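Local coordinates for protein esterase Rv0045c (Mycobacterium tuberculosis, PDB 6WYN) that hydrolyses carboxylic esters, with a strong selectivity for short, straight-chain alkyl esters, and is likely involved in ester and lipid metabolism, at residues 272-283 and 299-310. Numbering follows the deposited sequence.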
loop_
_atom_site.group_PDB
_atom_site.type_symbol
_atom_site.label_atom_id
_atom_site.label_comp_id
_atom_site.label_asym_id
_atom_site.label_seq_id
_atom_site.Cartn_x
_atom_site.Cartn_y
_atom_site.Cartn_z
ATOM N N PRO A 272 -10.034 -15.242 -6.806
ATOM C CA PRO A 272 -9.641 -14.639 -8.076
ATOM C C PRO A 272 -8.672 -13.468 -7.894
ATOM O O PRO A 272 -8.758 -12.739 -6.920
ATOM C CB PRO A 272 -10.975 -14.142 -8.665
ATOM C CG PRO A 272 -11.998 -15.099 -8.046
ATOM C CD PRO A 272 -11.487 -15.264 -6.630
ATOM N N ILE A 273 -7.728 -13.362 -8.808
ATOM C CA ILE A 273 -6.696 -12.302 -8.829
ATOM C C ILE A 273 -6.855 -11.414 -10.048
ATOM O O ILE A 273 -6.876 -11.951 -11.187
ATOM C CB ILE A 273 -5.299 -12.922 -8.822
ATOM C CG1 ILE A 273 -5.068 -13.753 -7.558
ATOM C CG2 ILE A 273 -4.261 -11.813 -8.984
ATOM C CD1 ILE A 273 -3.788 -14.554 -7.586
ATOM N N THR A 274 -6.931 -10.103 -9.812
ATOM C CA THR A 274 -6.878 -9.060 -10.863
ATOM C C THR A 274 -5.543 -8.367 -10.706
ATOM O O THR A 274 -5.189 -8.043 -9.586
ATOM C CB THR A 274 -8.058 -8.093 -10.759
ATOM O OG1 THR A 274 -9.246 -8.878 -10.933
ATOM C CG2 THR A 274 -7.990 -6.991 -11.789
ATOM N N LEU A 275 -4.855 -8.073 -11.786
ATOM C CA LEU A 275 -3.612 -7.297 -11.691
ATOM C C LEU A 275 -3.886 -5.957 -12.322
ATOM O O LEU A 275 -4.588 -5.923 -13.367
ATOM C CB LEU A 275 -2.482 -8.056 -12.401
ATOM C CG LEU A 275 -1.156 -7.333 -12.613
ATOM C CD1 LEU A 275 -0.488 -7.064 -11.267
ATOM C CD2 LEU A 275 -0.234 -8.184 -13.484
ATOM N N VAL A 276 -3.297 -4.912 -11.752
ATOM C CA VAL A 276 -3.340 -3.539 -12.302
ATOM C C VAL A 276 -1.899 -3.145 -12.519
ATOM O O VAL A 276 -1.180 -3.060 -11.479
ATOM C CB VAL A 276 -4.094 -2.539 -11.402
ATOM C CG1 VAL A 276 -4.109 -1.140 -12.020
ATOM C CG2 VAL A 276 -5.508 -2.991 -11.109
ATOM N N ARG A 277 -1.492 -2.892 -13.767
ATOM C CA ARG A 277 -0.132 -2.375 -13.992
ATOM C C ARG A 277 -0.185 -0.884 -14.291
ATOM O O ARG A 277 -1.166 -0.414 -14.910
ATOM C CB ARG A 277 0.589 -3.078 -15.156
ATOM C CG ARG A 277 1.067 -4.495 -14.881
ATOM C CD ARG A 277 1.874 -5.057 -16.065
ATOM N NE ARG A 277 2.803 -4.004 -16.434
ATOM C CZ ARG A 277 2.862 -3.403 -17.641
ATOM N NH1 ARG A 277 2.134 -3.871 -18.639
ATOM N NH2 ARG A 277 3.648 -2.339 -17.841
ATOM N N GLY A 278 0.884 -0.209 -13.957
ATOM C CA GLY A 278 1.216 1.118 -14.497
ATOM C C GLY A 278 1.851 0.972 -15.867
ATOM O O GLY A 278 2.849 0.261 -15.963
ATOM N N GLY A 279 1.217 1.550 -16.890
ATOM C CA GLY A 279 1.696 1.595 -18.293
ATOM C C GLY A 279 3.085 2.183 -18.466
ATOM O O GLY A 279 3.773 1.762 -19.394
ATOM N N SER A 280 3.506 3.098 -17.600
ATOM C CA SER A 280 4.878 3.663 -17.563
ATOM C C SER A 280 5.741 2.968 -16.497
ATOM O O SER A 280 6.799 3.453 -16.202
ATOM C CB SER A 280 4.852 5.132 -17.343
ATOM O OG SER A 280 4.059 5.705 -18.367
ATOM N N SER A 281 5.284 1.883 -15.912
ATOM C CA SER A 281 6.083 1.143 -14.921
ATOM C C SER A 281 6.682 -0.087 -15.602
ATOM O O SER A 281 5.928 -0.887 -16.116
ATOM C CB SER A 281 5.257 0.756 -13.719
ATOM O OG SER A 281 6.037 -0.072 -12.875
ATOM N N GLY A 282 7.990 -0.235 -15.493
ATOM C CA GLY A 282 8.733 -1.449 -15.884
ATOM C C GLY A 282 8.745 -2.498 -14.788
ATOM O O GLY A 282 9.296 -3.594 -15.002
ATOM N N PHE A 283 8.102 -2.236 -13.657
ATOM C CA PHE A 283 8.245 -3.103 -12.471
ATOM C C PHE A 283 7.800 -4.523 -12.788
ATOM O O PHE A 283 8.480 -5.504 -12.418
ATOM C CB PHE A 283 7.466 -2.484 -11.316
ATOM C CG PHE A 283 7.865 -3.016 -9.972
ATOM C CD1 PHE A 283 7.235 -4.121 -9.444
ATOM C CD2 PHE A 283 8.843 -2.372 -9.230
ATOM C CE1 PHE A 283 7.578 -4.602 -8.189
ATOM C CE2 PHE A 283 9.197 -2.854 -7.972
ATOM C CZ PHE A 283 8.544 -3.959 -7.454
ATOM N N PHE A 299 -7.083 -16.121 -12.646
ATOM C CA PHE A 299 -6.599 -14.795 -13.076
ATOM C C PHE A 299 -7.687 -14.117 -13.917
ATOM O O PHE A 299 -8.135 -14.725 -14.908
ATOM C CB PHE A 299 -5.284 -14.953 -13.832
ATOM C CG PHE A 299 -4.618 -13.657 -14.213
ATOM C CD1 PHE A 299 -4.248 -12.742 -13.249
ATOM C CD2 PHE A 299 -4.363 -13.365 -15.540
ATOM C CE1 PHE A 299 -3.614 -11.557 -13.591
ATOM C CE2 PHE A 299 -3.710 -12.199 -15.887
ATOM C CZ PHE A 299 -3.321 -11.297 -14.914
ATOM N N ARG A 300 -8.101 -12.909 -13.536
ATOM C CA ARG A 300 -9.193 -12.156 -14.205
ATOM C C ARG A 300 -8.632 -11.214 -15.275
ATOM O O ARG A 300 -9.433 -10.600 -15.998
ATOM C CB ARG A 300 -9.993 -11.341 -13.194
ATOM C CG ARG A 300 -10.847 -12.174 -12.245
ATOM C CD ARG A 300 -11.963 -11.261 -11.786
ATOM N NE ARG A 300 -12.824 -11.732 -10.723
ATOM C CZ ARG A 300 -13.770 -12.672 -10.854
ATOM N NH1 ARG A 300 -13.955 -13.279 -12.015
ATOM N NH2 ARG A 300 -14.519 -13.012 -9.815
ATOM N N GLY A 301 -7.315 -11.077 -15.351
ATOM C CA GLY A 301 -6.632 -10.289 -16.376
ATOM C C GLY A 301 -5.874 -9.138 -15.769
ATOM O O GLY A 301 -6.046 -8.850 -14.557
ATOM N N VAL A 302 -5.064 -8.498 -16.592
ATOM C CA VAL A 302 -4.296 -7.281 -16.236
ATOM C C VAL A 302 -4.989 -6.075 -16.860
ATOM O O VAL A 302 -5.426 -6.124 -18.072
ATOM C CB VAL A 302 -2.831 -7.376 -16.675
ATOM C CG1 VAL A 302 -2.733 -7.388 -18.185
ATOM C CG2 VAL A 302 -2.004 -6.251 -16.111
ATOM N N HIS A 303 -5.113 -5.021 -16.068
ATOM C CA HIS A 303 -5.521 -3.690 -16.552
ATOM C C HIS A 303 -4.269 -2.861 -16.608
ATOM O O HIS A 303 -3.540 -2.802 -15.581
ATOM C CB HIS A 303 -6.490 -3.024 -15.598
ATOM C CG HIS A 303 -7.674 -3.846 -15.355
ATOM N ND1 HIS A 303 -8.866 -3.527 -15.903
ATOM C CD2 HIS A 303 -7.829 -5.014 -14.694
ATOM C CE1 HIS A 303 -9.738 -4.438 -15.583
ATOM N NE2 HIS A 303 -9.147 -5.340 -14.798
ATOM N N ILE A 304 -4.017 -2.251 -17.746
ATOM C CA ILE A 304 -2.765 -1.485 -17.922
ATOM C C ILE A 304 -3.199 -0.033 -17.934
ATOM O O ILE A 304 -3.978 0.320 -18.853
ATOM C CB ILE A 304 -2.004 -1.946 -19.183
ATOM C CG1 ILE A 304 -1.651 -3.430 -19.089
ATOM C CG2 ILE A 304 -0.774 -1.082 -19.415
ATOM C CD1 ILE A 304 -1.088 -4.006 -20.374
ATOM N N VAL A 305 -2.747 0.751 -16.944
ATOM C CA VAL A 305 -3.202 2.145 -16.727
ATOM C C VAL A 305 -2.194 3.072 -17.372
ATOM O O VAL A 305 -1.047 3.190 -16.868
ATOM C CB VAL A 305 -3.446 2.493 -15.244
ATOM C CG1 VAL A 305 -3.850 3.953 -15.066
ATOM C CG2 VAL A 305 -4.504 1.579 -14.656
ATOM N N GLU A 306 -2.642 3.726 -18.429
ATOM C CA GLU A 306 -1.800 4.655 -19.223
ATOM C C GLU A 306 -1.368 5.808 -18.313
ATOM O O GLU A 306 -2.194 6.296 -17.526
ATOM C CB GLU A 306 -2.542 5.158 -20.477
ATOM C CG GLU A 306 -1.596 5.878 -21.450
ATOM C CD GLU A 306 -2.190 6.457 -22.736
ATOM O OE1 GLU A 306 -1.428 7.206 -23.439
ATOM O OE2 GLU A 306 -3.405 6.170 -23.036
ATOM N N LYS A 307 -0.101 6.175 -18.401
ATOM C CA LYS A 307 0.554 7.358 -17.794
ATOM C C LYS A 307 0.598 7.191 -16.265
ATOM O O LYS A 307 0.486 8.195 -15.573
ATOM C CB LYS A 307 -0.172 8.636 -18.223
ATOM C CG LYS A 307 0.040 9.003 -19.689
ATOM C CD LYS A 307 -0.779 10.176 -20.190
ATOM C CE LYS A 307 -0.251 10.656 -21.528
ATOM N NZ LYS A 307 -1.261 11.434 -22.277
ATOM N N SER A 308 0.653 5.954 -15.773
ATOM C CA SER A 308 0.910 5.642 -14.344
ATOM C C SER A 308 2.267 4.971 -14.228
ATOM O O SER A 308 2.555 4.040 -15.012
ATOM C CB SER A 308 -0.163 4.771 -13.750
ATOM O OG SER A 308 0.146 4.473 -12.385
ATOM N N GLY A 309 3.045 5.402 -13.239
ATOM C CA GLY A 309 4.149 4.605 -12.690
ATOM C C GLY A 309 3.623 3.509 -11.762
ATOM O O GLY A 309 2.433 3.098 -11.864
ATOM N N HIS A 310 4.516 3.026 -10.910
ATOM C CA HIS A 310 4.359 1.879 -9.989
ATOM C C HIS A 310 3.215 2.159 -9.008
ATOM O O HIS A 310 2.415 1.265 -8.783
ATOM C CB HIS A 310 5.725 1.696 -9.298
ATOM C CG HIS A 310 5.785 0.531 -8.373
ATOM N ND1 HIS A 310 5.365 -0.717 -8.762
ATOM C CD2 HIS A 310 6.317 0.389 -7.136
ATOM C CE1 HIS A 310 5.533 -1.571 -7.772
ATOM N NE2 HIS A 310 6.119 -0.920 -6.765
HETATM O O HOH W 1 1.748 4.832 -20.070
#
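Phe283 and His310 stack face to face where two neighbouring strands run out into loops, their ring centroids 4.0 Å apart and their planes at 24°. His310 CE1 sits over the centre of the phenyl ring, 3.5 Å from Phe283 CD1. Each ring reaches the stack with CG anti to its backbone N (chi1 -177° in His310). Alongside, Ser281 CB packs on the backbone N of His310, while Ser281 OG accepts from Phe283 N in an ST turn.

The turns that follow the strands are tied by Ser280 N, which donates to Ser308 O at 2.9 Å, and by a water joining Ser280 OG to Lys307 N. Gly278 CA lies against the carbonyl oxygens of Ser308 and Gly309, its approach to Gly309 O being a CA-H...O contact. Arg277, bent at chi3 (46°), turns NH2 back to Ser281 O, which lies in the guanidinium plane, and lays NH1 beside Ile304 CD1.

Before these turns, strands 273-278 and 299-305 pair in parallel, as the two strands of a right-handed beta-alpha-beta crossover through helix 286-295 at the edge of the alpha/beta-hydrolase sheet. Arg277 N donates to His303 O at 2.7 Å, and Arg277 O accepts from Val305 N. Leu275 CD2 meets Val302 CG2 at 3.7 Å, and Leu275 CB reaches the edge of the Phe299 ring. At the far end Pro272 CB covers one face of the Arg300 guanidinium, whose NE forms a salt bridge with Glu174.

In alpha/beta hydrolases the catalytic histidine follows the last strand; here the neighbouring strand's loop helps place it. His310 hydrogen-bonds through ND1 to Asp179, which also binds Ser281 OG, and through NE2 to Ser155. Thus engaged, with one face against Phe283, the imidazole is probably restrained in rotation, consistent with the inferred Ser155-His310-Asp179 triad.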